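Local coordinates for protein glycosyl transferase family 8 (Streptococcus pneumoniae, PDB 5GVV) that transfers galactose from UDP-galactose to the terminal glucose of the already glycosylated serine-rich repeat protein PsrP during its O-glycosylation, at residues Y202-G205 with A206-K210; Q237-G241 with R242-V246. All coordinates share one frame; numbering follows the deposited sequence.

Contact 1 (Y202-G205 with A206-K210); sequences YDYG and AATFK
The Y202 ring lies flat beneath the next turn of backbone, with A206 N over the centre of one face, 3.7 Å above its plane, and the A206 methyl beside it, CB 3.6 Å from Y202 CE2. The contact lies on the short helix 203-208 of the GT-A glycosyltransferase domain. CG stands anti to the backbone N (chi1 -176°), which folds the ring back under the chain along G205 and A206. In the same turn A206 N donates to Y202 O at 2.6 Å, so one peptide N-H is bonded to the tyrosine's carbonyl while its nitrogen rests on the tyrosine's ring. A207 N to D203 O and F209 N to G205 O carry the same i to i+4 pattern on. Further round, Y204 O takes two bonds from one residue: T208 N at 2.9 Å and the T208 hydroxyl OG1 at 2.6 Å approach from opposite faces of its carbonyl plane. T208 OG1 can turn back to that carbonyl because it is anti to its own carbonyl carbon (chi1 -65°). T208 OG1 also lies 3.4 Å from Y204 CE2, oblique to the ring, and the second subunit packs here, its N330 on Y204 and its L332 on T208. Y202 also touches C134, A137 and H211 of its own chain. After F209 the backbone leaves helical geometry at K210, where phi turns positive. The F209 and Y202 side chains cross at about a right angle, with F209 CD2 3.8 Å from Y202 OH.

Contact 2 (Q237-G241 with R242-V246); sequences QFSVG and RLREV
With CG anti to the backbone N (chi1 171°) and the chain fully extended from CG to NE, R244 reaches back along the preceding loop to S239, whose hydroxyl, at chi1 64°, is swung in over its own backbone to meet it. R244 NH1 donates to S239 OG at 2.7 Å with an N-H...O angle of 152°. The hydroxyl oxygen sits at the edge of the guanidinium, close to its plane, and S239 CB follows in the same plane, 3.4 Å from R244 NH1. Lower on the arginine, CD comes within 3.4 Å of S239 OG, so the serine lies alongside the aliphatic stem as well as at the charged end. R244 NH2 faces the Q237 carbonyl, 3.3 Å from Q237 O, and is hydrogen-bonded to N236 O. The S239 bond spans part of the loop that leads from strand 225-227 to helix 244-251, from the arginine near the start of that helix back to a residue five earlier. V246 N bonds to L243 O. D232 accepts the backbone N-H of V240 and of G241 on its two carboxylate oxygens. The R242 chain, bent at chi3, carries NE to a salt bridge with D203. The guanidinium of R244 also belongs to the dimer interface: its NE makes a salt bridge with E46 of the second subunit, and elsewhere on that interface Q237 NE2 hydrogen-bonds Q41 O of the second subunit. On the Q237 side, its CG rests 3.6 Å above the centre of the F238 ring.

Contacts 1 and 2 have centres about 14 Å apart and are joined by a salt bridge: D203 OD2 of 202-205 meets R242 NE of 242-246 at 2.9 Å, tying helix 203-208 to the approach to helix 244-251. In a second, separate touch Y204 CD1 packs on V240 CG2 at 3.9 Å. Both contacts border the second subunit. Contact 1 stands nearer the donor site, the Y202 side chain being about 4 Å from that of I229, which lines the UDP pocket, and about 11 Å from the manganese ion. In contact 2 the S239 side chain is about 13 Å from UDP, while V240 lies about 3 Å, side chain to side chain, from D232, a residue assigned to the UDP site.

Contact 1 (Y202-G205 with A206-K210)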
loop_
_atom_site.group_PDB
_atom_site.type_symbol
_atom_site.label_atom_id
_atom_site.label_comp_id
_atom_site.label_asym_id
_atom_site.label_seq_id
_atom_site.Cartn_x
_atom_site.Cartn_y
_atom_site.Cartn_z
ATOM N N TYR A 202 20.579 -11.342 2.816
ATOM C CA TYR A 202 21.378 -12.271 3.617
ATOM C C TYR A 202 22.356 -11.555 4.549
ATOM O O TYR A 202 22.991 -12.197 5.393
ATOM C CB TYR A 202 22.138 -13.248 2.709
ATOM C CG TYR A 202 22.916 -14.322 3.451
ATOM C CD1 TYR A 202 22.264 -15.254 4.253
ATOM C CD2 TYR A 202 24.301 -14.407 3.345
ATOM C CE1 TYR A 202 22.968 -16.239 4.927
ATOM C CE2 TYR A 202 25.014 -15.384 4.020
ATOM C CZ TYR A 202 24.339 -16.297 4.811
ATOM O OH TYR A 202 25.040 -17.275 5.485
ATOM N N ASP A 203 22.468 -10.234 4.403
ATOM C CA ASP A 203 23.419 -9.440 5.190
ATOM C C ASP A 203 23.405 -9.766 6.684
ATOM O O ASP A 203 24.460 -9.977 7.287
ATOM C CB ASP A 203 23.166 -7.942 4.988
ATOM C CG ASP A 203 23.758 -7.418 3.690
ATOM O OD1 ASP A 203 24.295 -8.233 2.905
ATOM O OD2 ASP A 203 23.674 -6.191 3.450
ATOM N N TYR A 204 22.211 -9.811 7.272
ATOM C CA TYR A 204 22.078 -10.144 8.687
ATOM C C TYR A 204 22.592 -11.551 8.950
ATOM O O TYR A 204 23.301 -11.779 9.927
ATOM C CB TYR A 204 20.629 -10.017 9.176
ATOM C CG TYR A 204 20.508 -10.234 10.670
ATOM C CD1 TYR A 204 20.664 -9.177 11.560
ATOM C CD2 TYR A 204 20.272 -11.503 11.195
ATOM C CE1 TYR A 204 20.576 -9.369 12.927
ATOM C CE2 TYR A 204 20.183 -11.706 12.563
ATOM C CZ TYR A 204 20.331 -10.636 13.421
ATOM O OH TYR A 204 20.249 -10.833 14.780
ATOM N N GLY A 205 22.234 -12.489 8.078
ATOM C CA GLY A 205 22.732 -13.850 8.190
ATOM C C GLY A 205 24.245 -13.911 8.061
ATOM O O GLY A 205 24.925 -14.569 8.851
ATOM N N ALA A 206 24.774 -13.208 7.066
ATOM C CA ALA A 206 26.211 -13.211 6.808
ATOM C C ALA A 206 26.989 -12.624 7.979
ATOM O O ALA A 206 28.040 -13.141 8.365
ATOM C CB ALA A 206 26.514 -12.448 5.535
ATOM N N ALA A 207 26.482 -11.528 8.526
ATOM C CA ALA A 207 27.100 -10.921 9.702
ATOM C C ALA A 207 26.966 -11.832 10.926
ATOM O O ALA A 207 27.837 -11.848 11.802
ATOM C CB ALA A 207 26.490 -9.554 9.973
ATOM N N THR A 208 25.863 -12.578 10.983
ATOM C CA THR A 208 25.640 -13.562 12.040
ATOM C C THR A 208 26.709 -14.662 12.003
ATOM O O THR A 208 27.366 -14.952 13.012
ATOM C CB THR A 208 24.242 -14.211 11.909
ATOM O OG1 THR A 208 23.221 -13.227 12.118
ATOM C CG2 THR A 208 24.069 -15.327 12.920
ATOM N N PHE A 209 26.883 -15.271 10.836
ATOM C CA PHE A 209 27.813 -16.380 10.700
ATOM C C PHE A 209 29.231 -15.912 10.380
ATOM O O PHE A 209 30.129 -16.730 10.155
ATOM C CB PHE A 209 27.300 -17.367 9.650
ATOM C CG PHE A 209 25.974 -17.981 10.005
ATOM C CD1 PHE A 209 25.876 -18.884 11.057
ATOM C CD2 PHE A 209 24.825 -17.660 9.290
ATOM C CE1 PHE A 209 24.657 -19.457 11.392
ATOM C CE2 PHE A 209 23.604 -18.227 9.618
ATOM C CZ PHE A 209 23.520 -19.124 10.673
ATOM N N LYS A 210 29.415 -14.593 10.361
ATOM C CA LYS A 210 30.734 -13.984 10.197
ATOM C C LYS A 210 31.388 -14.306 8.848
ATOM O O LYS A 210 32.590 -14.591 8.771
ATOM C CB LYS A 210 31.653 -14.356 11.368
ATOM C CG LYS A 210 31.225 -13.736 12.694
ATOM C CD LYS A 210 32.113 -12.552 13.032
ATOM C CE LYS A 210 31.326 -11.431 13.696
ATOM N NZ LYS A 210 32.038 -10.118 13.602
#

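Contact 2 (Q237-G241 with R242-V246)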
loop_
_atom_site.group_PDB
_atom_site.type_symbol
_atom_site.label_atom_id
_atom_site.label_comp_id
_atom_site.label_asym_id
_atom_site.label_seq_id
_atom_site.Cartn_x
_atom_site.Cartn_y
_atom_site.Cartn_z
ATOM N N GLN A 237 10.047 -0.211 9.242
ATOM C CA GLN A 237 10.462 1.059 9.835
ATOM C C GLN A 237 11.965 1.036 10.078
ATOM O O GLN A 237 12.668 2.031 9.833
ATOM C CB GLN A 237 9.710 1.329 11.143
ATOM C CG GLN A 237 10.160 2.607 11.854
ATOM C CD GLN A 237 9.345 2.919 13.099
ATOM O OE1 GLN A 237 8.868 2.014 13.787
ATOM N NE2 GLN A 237 9.185 4.208 13.397
ATOM N N PHE A 238 12.460 -0.106 10.550
ATOM C CA PHE A 238 13.896 -0.284 10.732
ATOM C C PHE A 238 14.376 -1.525 9.989
ATOM O O PHE A 238 13.653 -2.525 9.895
ATOM C CB PHE A 238 14.248 -0.414 12.218
ATOM C CG PHE A 238 13.614 0.631 13.096
ATOM C CD1 PHE A 238 14.056 1.948 13.067
ATOM C CD2 PHE A 238 12.595 0.288 13.974
ATOM C CE1 PHE A 238 13.477 2.907 13.886
ATOM C CE2 PHE A 238 12.009 1.243 14.796
ATOM C CZ PHE A 238 12.450 2.554 14.751
ATOM N N SER A 239 15.598 -1.454 9.465
ATOM C CA SER A 239 16.255 -2.600 8.843
ATOM C C SER A 239 17.753 -2.395 8.997
ATOM O O SER A 239 18.197 -1.288 9.317
ATOM C CB SER A 239 15.881 -2.731 7.364
ATOM O OG SER A 239 16.352 -1.619 6.617
ATOM N N VAL A 240 18.538 -3.448 8.791
ATOM C CA VAL A 240 19.974 -3.356 9.033
ATOM C C VAL A 240 20.806 -3.738 7.810
ATOM O O VAL A 240 21.998 -3.440 7.745
ATOM C CB VAL A 240 20.396 -4.210 10.244
ATOM C CG1 VAL A 240 19.784 -3.657 11.521
ATOM C CG2 VAL A 240 19.991 -5.668 10.037
ATOM N N GLY A 241 20.175 -4.395 6.842
ATOM C CA GLY A 241 20.866 -4.782 5.624
ATOM C C GLY A 241 21.137 -3.601 4.713
ATOM O O GLY A 241 20.523 -2.540 4.864
ATOM N N ARG A 242 22.049 -3.788 3.762
ATOM C CA ARG A 242 22.431 -2.724 2.838
ATOM C C ARG A 242 21.430 -2.562 1.702
ATOM O O ARG A 242 20.635 -3.471 1.432
ATOM C CB ARG A 242 23.817 -3.004 2.249
ATOM C CG ARG A 242 24.967 -2.869 3.234
ATOM C CD ARG A 242 26.232 -3.518 2.675
ATOM N NE ARG A 242 26.025 -4.937 2.401
ATOM C CZ ARG A 242 26.825 -5.679 1.641
ATOM N NH1 ARG A 242 27.893 -5.135 1.074
ATOM N NH2 ARG A 242 26.559 -6.963 1.441
ATOM N N LEU A 243 21.474 -1.391 1.061
ATOM C CA LEU A 243 20.699 -1.087 -0.151
ATOM C C LEU A 243 19.223 -0.824 0.126
ATOM O O LEU A 243 18.392 -0.930 -0.772
ATOM C CB LEU A 243 20.868 -2.172 -1.227
ATOM C CG LEU A 243 22.309 -2.418 -1.698
ATOM C CD1 LEU A 243 22.332 -3.299 -2.940
ATOM C CD2 LEU A 243 23.033 -1.104 -1.951
ATOM N N ARG A 244 18.913 -0.472 1.369
ATOM C CA ARG A 244 17.556 -0.097 1.764
ATOM C C ARG A 244 17.019 1.032 0.881
ATOM O O ARG A 244 15.838 1.041 0.509
ATOM C CB ARG A 244 17.560 0.349 3.227
ATOM C CG ARG A 244 16.252 0.958 3.701
ATOM C CD ARG A 244 16.352 1.450 5.133
ATOM N NE ARG A 244 15.100 2.066 5.564
ATOM C CZ ARG A 244 14.155 1.437 6.257
ATOM N NH1 ARG A 244 14.320 0.171 6.618
ATOM N NH2 ARG A 244 13.044 2.077 6.599
ATOM N N GLU A 245 17.893 1.976 0.542
ATOM C CA GLU A 245 17.510 3.145 -0.251
ATOM C C GLU A 245 17.033 2.805 -1.664
ATOM O O GLU A 245 16.240 3.544 -2.259
ATOM C CB GLU A 245 18.670 4.138 -0.326
ATOM C CG GLU A 245 19.925 3.596 -1.001
ATOM C CD GLU A 245 20.801 2.770 -0.065
ATOM O OE1 GLU A 245 20.433 2.580 1.120
ATOM O OE2 GLU A 245 21.869 2.316 -0.523
ATOM N N VAL A 246 17.520 1.694 -2.208
ATOM C CA VAL A 246 17.137 1.292 -3.560
ATOM C C VAL A 246 15.661 0.895 -3.626
ATOM O O VAL A 246 14.957 1.242 -4.585
ATOM C CB VAL A 246 18.008 0.142 -4.081
ATOM C CG1 VAL A 246 17.579 -0.256 -5.496
ATOM C CG2 VAL A 246 19.484 0.534 -4.051
#